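Local structure of pyocin S5 (Pseudomonas aeruginosa PAO1, 6THK) at residues 219-224 with 286-291; 228-233 with 241-246; 246-251 with 290-295; 260-265 with 276-281. The protein probably kills susceptible bacteria as a channel-forming bacteriocin that, once imported, depolarises the cytoplasmic membrane. The protein carries 1 engineered substitution. All coordinates share one frame; numbering follows the deposited sequence.

Contact 1. Residues 219-224 with 286-291; sequences QSELDQ and VDEIAS. With ZN (zinc ion), chain G.
A zinc site built on two glutamates joins Glu-221 of helix 214-227 to Glu-288 of helix 272-338. Each carboxylate gives the metal one oxygen: OE2 of Glu-221 lies 2.3 Å from the zinc ion, and OE2 of Glu-288 lies 2.1 Å from it. Their partner oxygens stand well back, with OE1 of Glu-288 still 3.1 Å from the metal, so both glutamates bind in monodentate fashion. The angle from one OE2 through zinc to the other is about 102°. The two side chains meet at roughly a right angle, their carboxylate planes turned 56° apart. Glu-288 reaches the ion with CG anti to its carbonyl carbon (chi1 -77°) and an extended chain beyond. These helices pack with helix 237-267 as a small three-helix bundle, and that third helix supplies the counter-charge: Lys-255 NZ makes salt bridges to OE1 of both glutamates. Each carboxylate is thus shared between metal and lysine, which probably eases the repulsion between OE1 of Glu-221 and OE1 of Glu-288, 3.9 Å apart. Only these two side chains touch between 219-224 and 286-291, burying 55 Å². Nearby, Leu-222 packs between the other two helices, on Leu-247, Val-248 and Leu-292, while Ser-291 OG is hydrogen-bonded to Gln-215 of helix 214-227.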
loop_
_atom_site.group_PDB
_atom_site.type_symbol
_atom_site.label_atom_id
_atom_site.label_comp_id
_atom_site.label_asym_id
_atom_site.label_seq_id
_atom_site.Cartn_x
_atom_site.Cartn_y
_atom_site.Cartn_z
ATOM N N GLN A 219 -2.123 -3.877 -3.369
ATOM C CA GLN A 219 -0.913 -4.610 -2.966
ATOM C C GLN A 219 -0.070 -5.009 -4.175
ATOM O O GLN A 219 1.127 -4.717 -4.194
ATOM C CB GLN A 219 -1.222 -5.830 -2.066
ATOM C CG GLN A 219 0.028 -6.612 -1.596
ATOM C CD GLN A 219 1.017 -5.735 -0.848
ATOM O OE1 GLN A 219 2.073 -5.367 -1.370
ATOM N NE2 GLN A 219 0.652 -5.329 0.359
ATOM N N SER A 220 -0.721 -5.596 -5.207
ATOM C CA SER A 220 -0.114 -6.023 -6.473
ATOM C C SER A 220 0.467 -4.832 -7.231
ATOM O O SER A 220 1.568 -4.922 -7.773
ATOM C CB SER A 220 -1.131 -6.759 -7.336
ATOM O OG SER A 220 -1.922 -7.643 -6.555
ATOM N N GLU A 221 -0.240 -3.702 -7.230
ATOM C CA GLU A 221 0.259 -2.497 -7.878
ATOM C C GLU A 221 1.518 -1.984 -7.187
ATOM O O GLU A 221 2.468 -1.601 -7.875
ATOM C CB GLU A 221 -0.798 -1.414 -7.857
ATOM C CG GLU A 221 -1.644 -1.388 -9.098
ATOM C CD GLU A 221 -2.809 -0.462 -8.862
ATOM O OE1 GLU A 221 -2.583 0.766 -8.782
ATOM O OE2 GLU A 221 -3.944 -0.964 -8.723
ATOM N N LEU A 222 1.531 -1.979 -5.837
ATOM C CA LEU A 222 2.698 -1.525 -5.061
ATOM C C LEU A 222 3.920 -2.405 -5.298
ATOM O O LEU A 222 5.038 -1.889 -5.376
ATOM C CB LEU A 222 2.381 -1.409 -3.569
ATOM C CG LEU A 222 1.519 -0.211 -3.157
ATOM C CD1 LEU A 222 0.977 -0.405 -1.793
ATOM C CD2 LEU A 222 2.282 1.116 -3.254
ATOM N N ASP A 223 3.687 -3.706 -5.435
ATOM C CA ASP A 223 4.736 -4.666 -5.737
ATOM C C ASP A 223 5.323 -4.400 -7.116
ATOM O O ASP A 223 6.526 -4.462 -7.303
ATOM C CB ASP A 223 4.188 -6.085 -5.683
ATOM C CG ASP A 223 3.667 -6.448 -4.323
ATOM O OD1 ASP A 223 4.247 -5.980 -3.331
ATOM O OD2 ASP A 223 2.679 -7.200 -4.246
ATOM N N GLN A 224 4.466 -4.086 -8.081
ATOM C CA GLN A 224 4.917 -3.811 -9.440
ATOM C C GLN A 224 5.818 -2.598 -9.450
ATOM O O GLN A 224 6.833 -2.571 -10.135
ATOM C CB GLN A 224 3.729 -3.569 -10.370
ATOM C CG GLN A 224 4.075 -3.606 -11.853
ATOM C CD GLN A 224 4.301 -2.231 -12.460
ATOM O OE1 GLN A 224 3.422 -1.679 -13.114
ATOM N NE2 GLN A 224 5.490 -1.680 -12.256
ATOM N N VAL A 286 -10.848 6.729 -6.239
ATOM C CA VAL A 286 -11.058 7.244 -4.874
ATOM C C VAL A 286 -10.894 6.112 -3.862
ATOM O O VAL A 286 -10.222 6.296 -2.850
ATOM C CB VAL A 286 -12.378 8.062 -4.699
ATOM C CG1 VAL A 286 -13.544 7.439 -5.442
ATOM C CG2 VAL A 286 -12.731 8.293 -3.232
ATOM N N ASP A 287 -11.436 4.930 -4.188
ATOM C CA ASP A 287 -11.358 3.717 -3.387
ATOM C C ASP A 287 -9.898 3.296 -3.169
ATOM O O ASP A 287 -9.509 2.994 -2.044
ATOM C CB ASP A 287 -12.178 2.606 -4.058
ATOM C CG ASP A 287 -13.690 2.816 -4.048
ATOM O OD1 ASP A 287 -14.142 3.919 -3.659
ATOM O OD2 ASP A 287 -14.423 1.884 -4.462
ATOM N N GLU A 288 -9.085 3.342 -4.234
ATOM C CA GLU A 288 -7.655 3.037 -4.203
ATOM C C GLU A 288 -6.887 4.027 -3.383
ATOM O O GLU A 288 -6.061 3.610 -2.580
ATOM C CB GLU A 288 -7.074 3.018 -5.617
ATOM C CG GLU A 288 -7.432 1.740 -6.354
ATOM C CD GLU A 288 -6.821 1.557 -7.721
ATOM O OE1 GLU A 288 -6.092 2.463 -8.174
ATOM O OE2 GLU A 288 -7.078 0.509 -8.351
ATOM N N ILE A 289 -7.147 5.337 -3.577
ATOM C CA ILE A 289 -6.476 6.411 -2.827
ATOM C C ILE A 289 -6.732 6.265 -1.331
ATOM O O ILE A 289 -5.799 6.404 -0.542
ATOM C CB ILE A 289 -6.849 7.824 -3.360
ATOM C CG1 ILE A 289 -6.188 8.079 -4.727
ATOM C CG2 ILE A 289 -6.441 8.924 -2.363
ATOM C CD1 ILE A 289 -6.980 8.941 -5.694
ATOM N N ALA A 290 -7.983 5.967 -0.950
ATOM C CA ALA A 290 -8.368 5.777 0.436
ATOM C C ALA A 290 -7.677 4.538 1.033
ATOM O O ALA A 290 -7.268 4.578 2.193
ATOM C CB ALA A 290 -9.881 5.667 0.551
ATOM N N SER A 291 -7.532 3.456 0.238
ATOM C CA SER A 291 -6.841 2.241 0.658
ATOM C C SER A 291 -5.365 2.554 0.891
ATOM O O SER A 291 -4.789 2.092 1.877
ATOM C CB SER A 291 -6.973 1.149 -0.390
ATOM O OG SER A 291 -6.039 0.113 -0.138
HETATM ZN ZN ZN G . -5.744 -0.083 -9.927
#

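Contact 2. Residues 228-233 with 241-246; sequences ALPPLV and LERATR
The carbonyl oxygen of Pro-230 is gripped end-on by the guanidinium of Arg-243: NH1 and NH2 each donate to Pro-230 O at 2.9 Å. Both bonds are bent, with N-H...O angles of 143°, as expected when two nitrogens of one group converge on a single acceptor. The oxygen sits at the edge of the guanidinium, in its plane, whereas the two donors meet the carbonyl differently: NH1 comes almost straight down the C=O direction, NH2 from a tilted position. Two leucines clamp the flat group from its faces. CB of Leu-229 covers one, 3.8 Å from Arg-243 NH1, and CG of Leu-232 covers the other, 3.7 Å from Arg-243 CZ. Leu-229 also runs back along the arginine, its CD1 lying 4.0 Å from CD of Arg-243, and both leucines point opposite to the arginine chain that slides between them. Arg-243 leaves its helix extended through its first two torsions, CG anti to the backbone N (chi1 179°), and bends at chi3, which turns the guanidinium into the slot. Beside it, Arg-246 NH2 pairs with Glu-242 OE2 in a salt bridge along the helix. Leu-241 and Thr-245 face helix 272-338 instead, where Thr-245 packs on Leu-299. Backbone angles of residues 229-231 are those of an extended, polyproline-II-like conformation, whose threefold repeat brings Leu-229 and Leu-232 to one side; the contact ties this linker between helices 214-227 and 237-267 to the first turns of the latter.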
loop_
_atom_site.group_PDB
_atom_site.type_symbol
_atom_site.label_atom_id
_atom_site.label_comp_id
_atom_site.label_asym_id
_atom_site.label_seq_id
_atom_site.Cartn_x
_atom_site.Cartn_y
_atom_site.Cartn_z
ATOM N N ALA A 228 10.843 -2.200 -9.856
ATOM C CA ALA A 228 11.730 -1.242 -10.514
ATOM C C ALA A 228 12.945 -0.929 -9.639
ATOM O O ALA A 228 14.026 -0.648 -10.157
ATOM C CB ALA A 228 10.962 0.041 -10.807
ATOM N N LEU A 229 12.749 -1.013 -8.315
ATOM C CA LEU A 229 13.710 -0.698 -7.269
ATOM C C LEU A 229 14.868 -1.714 -7.118
ATOM O O LEU A 229 14.650 -2.929 -7.203
ATOM C CB LEU A 229 12.968 -0.494 -5.936
ATOM C CG LEU A 229 12.011 0.703 -5.895
ATOM C CD1 LEU A 229 10.961 0.517 -4.841
ATOM C CD2 LEU A 229 12.757 2.008 -5.661
ATOM N N PRO A 230 16.105 -1.205 -6.900
ATOM C CA PRO A 230 17.263 -2.101 -6.735
ATOM C C PRO A 230 17.242 -2.896 -5.410
ATOM O O PRO A 230 16.534 -2.498 -4.472
ATOM C CB PRO A 230 18.463 -1.138 -6.788
ATOM C CG PRO A 230 17.914 0.162 -7.293
ATOM C CD PRO A 230 16.521 0.203 -6.787
ATOM N N PRO A 231 17.998 -4.019 -5.309
ATOM C CA PRO A 231 17.974 -4.801 -4.066
ATOM C C PRO A 231 18.631 -4.099 -2.885
ATOM O O PRO A 231 19.635 -3.401 -3.042
ATOM C CB PRO A 231 18.725 -6.082 -4.437
ATOM C CG PRO A 231 19.589 -5.701 -5.567
ATOM C CD PRO A 231 18.848 -4.665 -6.329
ATOM N N LEU A 232 18.037 -4.281 -1.709
ATOM C CA LEU A 232 18.549 -3.773 -0.449
ATOM C C LEU A 232 19.273 -4.906 0.249
ATOM O O LEU A 232 18.793 -6.030 0.224
ATOM C CB LEU A 232 17.407 -3.274 0.453
ATOM C CG LEU A 232 16.944 -1.815 0.277
ATOM C CD1 LEU A 232 16.118 -1.381 1.470
ATOM C CD2 LEU A 232 18.129 -0.843 0.109
ATOM N N VAL A 233 20.425 -4.628 0.861
ATOM C CA VAL A 233 21.141 -5.667 1.594
ATOM C C VAL A 233 21.128 -5.353 3.079
ATOM O O VAL A 233 21.401 -4.220 3.489
ATOM C CB VAL A 233 22.541 -5.980 1.024
ATOM C CG1 VAL A 233 23.363 -6.840 1.983
ATOM C CG2 VAL A 233 22.395 -6.670 -0.319
ATOM N N LEU A 241 10.832 0.582 5.697
ATOM C CA LEU A 241 9.647 1.375 5.971
ATOM C C LEU A 241 9.725 2.649 5.138
ATOM O O LEU A 241 8.731 3.094 4.591
ATOM C CB LEU A 241 9.541 1.714 7.451
ATOM C CG LEU A 241 8.838 0.670 8.312
ATOM C CD1 LEU A 241 9.087 0.921 9.785
ATOM C CD2 LEU A 241 7.355 0.621 8.015
ATOM N N GLU A 242 10.916 3.234 5.056
ATOM C CA GLU A 242 11.144 4.436 4.246
ATOM C C GLU A 242 10.787 4.172 2.762
ATOM O O GLU A 242 10.087 4.975 2.153
ATOM C CB GLU A 242 12.600 4.909 4.362
ATOM C CG GLU A 242 12.800 6.041 5.352
ATOM C CD GLU A 242 14.144 6.742 5.266
ATOM O OE1 GLU A 242 14.772 6.948 6.331
ATOM O OE2 GLU A 242 14.566 7.099 4.141
ATOM N N ARG A 243 11.255 3.033 2.209
ATOM C CA ARG A 243 11.004 2.609 0.837
ATOM C C ARG A 243 9.506 2.365 0.614
ATOM O O ARG A 243 8.975 2.814 -0.397
ATOM C CB ARG A 243 11.843 1.362 0.491
ATOM C CG ARG A 243 11.624 0.819 -0.921
ATOM C CD ARG A 243 12.549 -0.342 -1.247
ATOM N NE ARG A 243 13.833 0.103 -1.791
ATOM C CZ ARG A 243 14.671 -0.681 -2.463
ATOM N NH1 ARG A 243 14.375 -1.959 -2.667
ATOM N NH2 ARG A 243 15.812 -0.195 -2.932
ATOM N N ALA A 244 8.822 1.698 1.567
ATOM C CA ALA A 244 7.387 1.415 1.449
ATOM C C ALA A 244 6.584 2.702 1.527
ATOM O O ALA A 244 5.595 2.833 0.813
ATOM C CB ALA A 244 6.942 0.448 2.521
ATOM N N THR A 245 7.023 3.661 2.363
ATOM C CA THR A 245 6.392 4.969 2.510
ATOM C C THR A 245 6.519 5.754 1.198
ATOM O O THR A 245 5.564 6.426 0.797
ATOM C CB THR A 245 6.940 5.686 3.746
ATOM O OG1 THR A 245 6.648 4.891 4.899
ATOM C CG2 THR A 245 6.343 7.066 3.939
ATOM N N ARG A 246 7.670 5.612 0.501
ATOM C CA ARG A 246 7.907 6.284 -0.770
ATOM C C ARG A 246 6.996 5.768 -1.874
ATOM O O ARG A 246 6.460 6.574 -2.639
ATOM C CB ARG A 246 9.383 6.217 -1.168
ATOM C CG ARG A 246 10.170 7.405 -0.648
ATOM C CD ARG A 246 11.654 7.342 -0.965
ATOM N NE ARG A 246 12.471 7.481 0.244
ATOM C CZ ARG A 246 12.822 8.639 0.803
ATOM N NH1 ARG A 246 12.433 9.790 0.259
ATOM N NH2 ARG A 246 13.557 8.659 1.905
#

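Contact 3. Residues 246-251 with 290-295; sequences RLVTQA and ASLQAR
Val-248 holds CG1 anti to its backbone N (chi1 178°) and CG2 anti to the carbonyl carbon, a fork that sends one methyl to Leu-292 and the other to Arg-295. Leu-292, with CG anti to its own carbonyl carbon (chi1 -80°), slides past the valine in the opposite direction. CG1 of Val-248 lies 3.2 Å from the backbone O of Leu-292, a tight approach, and 4.0 Å from Leu-292 CD2. The other branch, CG2 of Val-248, rests 3.8 Å from CD of Arg-295, whose side chain crosses it at about a right angle. Further along, the methyl of Ala-251 receives both ends of the leucine: Ala-251 CB is 3.6 Å from Leu-292 CD1 and somewhat farther from CD2. Arg-295 contributes aliphatic carbons here and carries on to helix 214-227, where it touches Val-218, Gln-219 and Leu-222. Val-248 also meets Leu-296 and Leu-299, extending the apolar seam along helix 272-338. The segment axes approach to 9.6 Å and run antiparallel at 149°, with Val-248 and Leu-292 nearest in register. Besides Val-248 and Ala-251, Leu-292 touches Ile-252 and Lys-255; four residues spaced three, four and seven along helix 237-267 form the hole for one leucine knob. That is knobs-into-holes packing, in line with the coiled coil predicted for this antiparallel hairpin.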
loop_
_atom_site.group_PDB
_atom_site.type_symbol
_atom_site.label_atom_id
_atom_site.label_comp_id
_atom_site.label_asym_id
_atom_site.label_seq_id
_atom_site.Cartn_x
_atom_site.Cartn_y
_atom_site.Cartn_z
ATOM N N ARG A 246 7.670 5.612 0.501
ATOM C CA ARG A 246 7.907 6.284 -0.770
ATOM C C ARG A 246 6.996 5.768 -1.874
ATOM O O ARG A 246 6.460 6.574 -2.639
ATOM C CB ARG A 246 9.383 6.217 -1.168
ATOM C CG ARG A 246 10.170 7.405 -0.648
ATOM C CD ARG A 246 11.654 7.342 -0.965
ATOM N NE ARG A 246 12.471 7.481 0.244
ATOM C CZ ARG A 246 12.822 8.639 0.803
ATOM N NH1 ARG A 246 12.433 9.790 0.259
ATOM N NH2 ARG A 246 13.557 8.659 1.905
ATOM N N LEU A 247 6.770 4.445 -1.929
ATOM C CA LEU A 247 5.892 3.830 -2.913
ATOM C C LEU A 247 4.449 4.285 -2.744
ATOM O O LEU A 247 3.826 4.693 -3.718
ATOM C CB LEU A 247 5.973 2.293 -2.849
ATOM C CG LEU A 247 7.225 1.630 -3.428
ATOM C CD1 LEU A 247 7.146 0.140 -3.279
ATOM C CD2 LEU A 247 7.404 1.964 -4.899
ATOM N N VAL A 248 3.927 4.216 -1.513
ATOM C CA VAL A 248 2.565 4.613 -1.164
ATOM C C VAL A 248 2.346 6.110 -1.456
ATOM O O VAL A 248 1.368 6.449 -2.116
ATOM C CB VAL A 248 2.238 4.222 0.301
ATOM C CG1 VAL A 248 0.842 4.678 0.707
ATOM C CG2 VAL A 248 2.375 2.716 0.491
ATOM N N THR A 249 3.281 6.988 -1.017
ATOM C CA THR A 249 3.205 8.435 -1.257
ATOM C C THR A 249 3.137 8.757 -2.758
ATOM O O THR A 249 2.265 9.529 -3.170
ATOM C CB THR A 249 4.327 9.169 -0.525
ATOM O OG1 THR A 249 4.250 8.819 0.855
ATOM C CG2 THR A 249 4.226 10.674 -0.654
ATOM N N GLN A 250 4.032 8.143 -3.570
ATOM C CA GLN A 250 4.058 8.348 -5.016
ATOM C C GLN A 250 2.787 7.798 -5.691
ATOM O O GLN A 250 2.238 8.458 -6.577
ATOM C CB GLN A 250 5.346 7.781 -5.634
ATOM C CG GLN A 250 5.572 8.212 -7.096
ATOM C CD GLN A 250 5.842 9.698 -7.259
ATOM O OE1 GLN A 250 4.981 10.475 -7.688
ATOM N NE2 GLN A 250 7.049 10.126 -6.927
ATOM N N ALA A 251 2.304 6.614 -5.252
ATOM C CA ALA A 251 1.068 6.011 -5.759
ATOM C C ALA A 251 -0.125 6.930 -5.492
ATOM O O ALA A 251 -0.999 7.026 -6.348
ATOM C CB ALA A 251 0.837 4.655 -5.113
ATOM N N ALA A 290 -7.983 5.967 -0.950
ATOM C CA ALA A 290 -8.368 5.777 0.436
ATOM C C ALA A 290 -7.677 4.538 1.033
ATOM O O ALA A 290 -7.268 4.578 2.193
ATOM C CB ALA A 290 -9.881 5.667 0.551
ATOM N N SER A 291 -7.532 3.456 0.238
ATOM C CA SER A 291 -6.841 2.241 0.658
ATOM C C SER A 291 -5.365 2.554 0.891
ATOM O O SER A 291 -4.789 2.092 1.877
ATOM C CB SER A 291 -6.973 1.149 -0.390
ATOM O OG SER A 291 -6.039 0.113 -0.138
ATOM N N LEU A 292 -4.762 3.340 -0.022
ATOM C CA LEU A 292 -3.372 3.767 0.071
ATOM C C LEU A 292 -3.153 4.677 1.268
ATOM O O LEU A 292 -2.136 4.564 1.941
ATOM C CB LEU A 292 -2.951 4.490 -1.209
ATOM C CG LEU A 292 -2.589 3.623 -2.408
ATOM C CD1 LEU A 292 -2.493 4.461 -3.640
ATOM C CD2 LEU A 292 -1.259 2.907 -2.201
ATOM N N GLN A 293 -4.093 5.588 1.532
ATOM C CA GLN A 293 -3.995 6.528 2.648
ATOM C C GLN A 293 -4.055 5.807 3.989
ATOM O O GLN A 293 -3.280 6.141 4.889
ATOM C CB GLN A 293 -5.054 7.620 2.531
ATOM C CG GLN A 293 -4.574 8.813 1.710
ATOM C CD GLN A 293 -5.677 9.758 1.261
ATOM O OE1 GLN A 293 -5.409 10.880 0.811
ATOM N NE2 GLN A 293 -6.939 9.326 1.337
ATOM N N ALA A 294 -4.917 4.770 4.093
ATOM C CA ALA A 294 -5.068 3.917 5.284
ATOM C C ALA A 294 -3.760 3.192 5.573
ATOM O O ALA A 294 -3.383 3.081 6.739
ATOM C CB ALA A 294 -6.189 2.901 5.078
ATOM N N ARG A 295 -3.067 2.718 4.495
ATOM C CA ARG A 295 -1.767 2.033 4.507
ATOM C C ARG A 295 -0.680 2.987 5.003
ATOM O O ARG A 295 0.125 2.602 5.853
ATOM C CB ARG A 295 -1.437 1.579 3.086
ATOM C CG ARG A 295 -0.245 0.638 2.941
ATOM C CD ARG A 295 -0.194 0.078 1.531
ATOM N NE ARG A 295 -1.517 -0.358 1.063
ATOM C CZ ARG A 295 -1.875 -1.623 0.880
ATOM N NH1 ARG A 295 -1.003 -2.605 1.087
ATOM N NH2 ARG A 295 -3.102 -1.917 0.466
#

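Contact 4. Residues 260-265 with 276-281; sequences TTNNTL and QKAIYN
The amide of Asn-262 stretches across from helix 237-267 and lies against the backbone of Ala-278 in helix 272-338, close to where the antiparallel helical hairpin turns back on itself. Its CG is anti to the backbone N (chi1 -158°), which carries the amide over to the opposing helix. ND2 of Asn-262 donates to Ala-278 O at 2.7 Å, with an N-H...O angle of 154°. The acceptor lies in the amide plane, whereas the donor stands above the carbonyl plane, 35° out of it, rather than on a lone pair. The other end of the amide is turned to carbon: Asn-262 OD1 is 3.9 Å from the CB of Ala-278 and 4.2 Å from the CB of Asn-281, one turn further along. A single asparagine therefore spans one turn of its partner, and, consistent with the small alanine side chain, the two backbones come close, with the CA of Asn-262 6.3 Å from the CA of Ala-278. The segment axes approach to 9.1 Å. Around Asn-262 the helix is slightly irregular, with weak bonds from Asn-263 N to Thr-260 O and from Thr-264 N to Thr-261 O, each spanning three residues. Away from this interface, Tyr-280 faces helix 157-212, stacking its ring on that of Tyr-207 and touching Leu-203. Nearer the turn, Leu-265 adds an apolar touch beside the amide, with its CB 4.2 Å from the CB of Ala-278.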
loop_
_atom_site.group_PDB
_atom_site.type_symbol
_atom_site.label_atom_id
_atom_site.label_comp_id
_atom_site.label_asym_id
_atom_site.label_seq_id
_atom_site.Cartn_x
_atom_site.Cartn_y
_atom_site.Cartn_z
ATOM N N THR A 260 -7.591 14.073 -11.851
ATOM C CA THR A 260 -7.808 15.371 -12.510
ATOM C C THR A 260 -8.022 15.128 -13.984
ATOM O O THR A 260 -8.971 15.675 -14.543
ATOM C CB THR A 260 -6.656 16.364 -12.274
ATOM O OG1 THR A 260 -5.457 15.835 -12.833
ATOM C CG2 THR A 260 -6.462 16.709 -10.800
ATOM N N THR A 261 -7.179 14.261 -14.598
ATOM C CA THR A 261 -7.278 13.866 -16.006
ATOM C C THR A 261 -8.635 13.225 -16.285
ATOM O O THR A 261 -9.288 13.615 -17.248
ATOM C CB THR A 261 -6.102 12.956 -16.415
ATOM O OG1 THR A 261 -4.886 13.658 -16.212
ATOM C CG2 THR A 261 -6.149 12.564 -17.866
ATOM N N ASN A 262 -9.070 12.283 -15.426
ATOM C CA ASN A 262 -10.339 11.562 -15.575
ATOM C C ASN A 262 -11.591 12.440 -15.449
ATOM O O ASN A 262 -12.639 12.083 -15.997
ATOM C CB ASN A 262 -10.413 10.390 -14.608
ATOM C CG ASN A 262 -11.380 9.315 -15.030
ATOM O OD1 ASN A 262 -11.163 8.591 -16.002
ATOM N ND2 ASN A 262 -12.451 9.160 -14.277
ATOM N N ASN A 263 -11.495 13.565 -14.710
ATOM C CA ASN A 263 -12.597 14.520 -14.543
ATOM C C ASN A 263 -12.888 15.231 -15.871
ATOM O O ASN A 263 -14.061 15.473 -16.182
ATOM C CB ASN A 263 -12.306 15.516 -13.416
ATOM C CG ASN A 263 -12.405 14.906 -12.040
ATOM O OD1 ASN A 263 -13.135 13.930 -11.797
ATOM N ND2 ASN A 263 -11.670 15.481 -11.099
ATOM N N THR A 264 -11.821 15.506 -16.669
ATOM C CA THR A 264 -11.892 16.088 -18.017
ATOM C C THR A 264 -12.567 15.057 -18.959
ATOM O O THR A 264 -13.448 15.429 -19.745
ATOM C CB THR A 264 -10.486 16.501 -18.501
ATOM O OG1 THR A 264 -9.862 17.313 -17.507
ATOM C CG2 THR A 264 -10.512 17.251 -19.837
ATOM N N LEU A 265 -12.174 13.763 -18.835
ATOM C CA LEU A 265 -12.702 12.618 -19.590
ATOM C C LEU A 265 -14.215 12.462 -19.397
ATOM O O LEU A 265 -14.912 12.111 -20.352
ATOM C CB LEU A 265 -11.977 11.320 -19.174
ATOM C CG LEU A 265 -10.748 10.834 -19.971
ATOM C CD1 LEU A 265 -9.689 11.915 -20.138
ATOM C CD2 LEU A 265 -10.099 9.675 -19.269
ATOM N N GLN A 276 -19.641 6.680 -18.732
ATOM C CA GLN A 276 -19.858 5.699 -17.665
ATOM C C GLN A 276 -18.562 4.981 -17.314
ATOM O O GLN A 276 -18.325 4.717 -16.137
ATOM C CB GLN A 276 -21.004 4.716 -17.999
ATOM C CG GLN A 276 -21.479 3.835 -16.822
ATOM C CD GLN A 276 -22.058 4.598 -15.643
ATOM O OE1 GLN A 276 -23.240 4.962 -15.615
ATOM N NE2 GLN A 276 -21.247 4.807 -14.615
ATOM N N LYS A 277 -17.702 4.737 -18.330
ATOM C CA LYS A 277 -16.377 4.134 -18.175
ATOM C C LYS A 277 -15.547 5.029 -17.239
ATOM O O LYS A 277 -14.995 4.542 -16.243
ATOM C CB LYS A 277 -15.684 3.990 -19.548
ATOM C CG LYS A 277 -14.694 2.826 -19.609
ATOM C CD LYS A 277 -13.852 2.802 -20.883
ATOM C CE LYS A 277 -14.528 2.108 -22.049
ATOM N NZ LYS A 277 -13.637 2.040 -23.237
ATOM N N ALA A 278 -15.532 6.348 -17.526
ATOM C CA ALA A 278 -14.835 7.364 -16.739
ATOM C C ALA A 278 -15.438 7.533 -15.315
ATOM O O ALA A 278 -14.679 7.623 -14.355
ATOM C CB ALA A 278 -14.818 8.684 -17.496
ATOM N N ILE A 279 -16.793 7.530 -15.173
ATOM C CA ILE A 279 -17.480 7.645 -13.868
ATOM C C ILE A 279 -17.019 6.509 -12.943
ATOM O O ILE A 279 -16.686 6.769 -11.785
ATOM C CB ILE A 279 -19.034 7.683 -14.014
ATOM C CG1 ILE A 279 -19.507 9.008 -14.649
ATOM C CG2 ILE A 279 -19.747 7.439 -12.662
ATOM C CD1 ILE A 279 -20.735 8.882 -15.539
ATOM N N TYR A 280 -17.016 5.258 -13.478
ATOM C CA TYR A 280 -16.594 4.028 -12.808
ATOM C C TYR A 280 -15.133 4.083 -12.406
ATOM O O TYR A 280 -14.835 3.832 -11.240
ATOM C CB TYR A 280 -16.823 2.804 -13.711
ATOM C CG TYR A 280 -18.244 2.291 -13.755
ATOM C CD1 TYR A 280 -19.149 2.594 -12.741
ATOM C CD2 TYR A 280 -18.678 1.478 -14.797
ATOM C CE1 TYR A 280 -20.460 2.121 -12.778
ATOM C CE2 TYR A 280 -19.978 0.979 -14.831
ATOM C CZ TYR A 280 -20.866 1.301 -13.818
ATOM O OH TYR A 280 -22.148 0.820 -13.849
ATOM N N ASN A 281 -14.218 4.408 -13.356
ATOM C CA ASN A 281 -12.784 4.515 -13.075
ATOM C C ASN A 281 -12.522 5.563 -11.994
ATOM O O ASN A 281 -11.715 5.317 -11.101
ATOM C CB ASN A 281 -11.968 4.819 -14.334
ATOM C CG ASN A 281 -11.800 3.676 -15.306
ATOM O OD1 ASN A 281 -11.912 2.479 -14.966
ATOM N ND2 ASN A 281 -11.525 4.033 -16.559
#

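How the contacts relate
Contacts 1, 3 and 4 are partly buried; contact 2 lies on the surface. Contacts 3 and 4 both join helices 237-267 and 272-338, their centres about 21 Å apart along one antiparallel hairpin: the inner one is apolar and knobs-into-holes, the one nearer the turn rests on a hydrogen bond from a side-chain amide to a backbone carbonyl. Contact 1 brings helix 214-227 onto this hairpin through metal coordination and touches contact 3, Leu-222 CD1 lying 3.6 Å from Arg-295 CD; the side chain of Leu-292 lies about 8 Å from the zinc ion. Contact 2 holds the linker by a carbonyl oxygen that accepts two hydrogen bonds from one guanidinium; its Leu-229 packs on Leu-247 of contact 3.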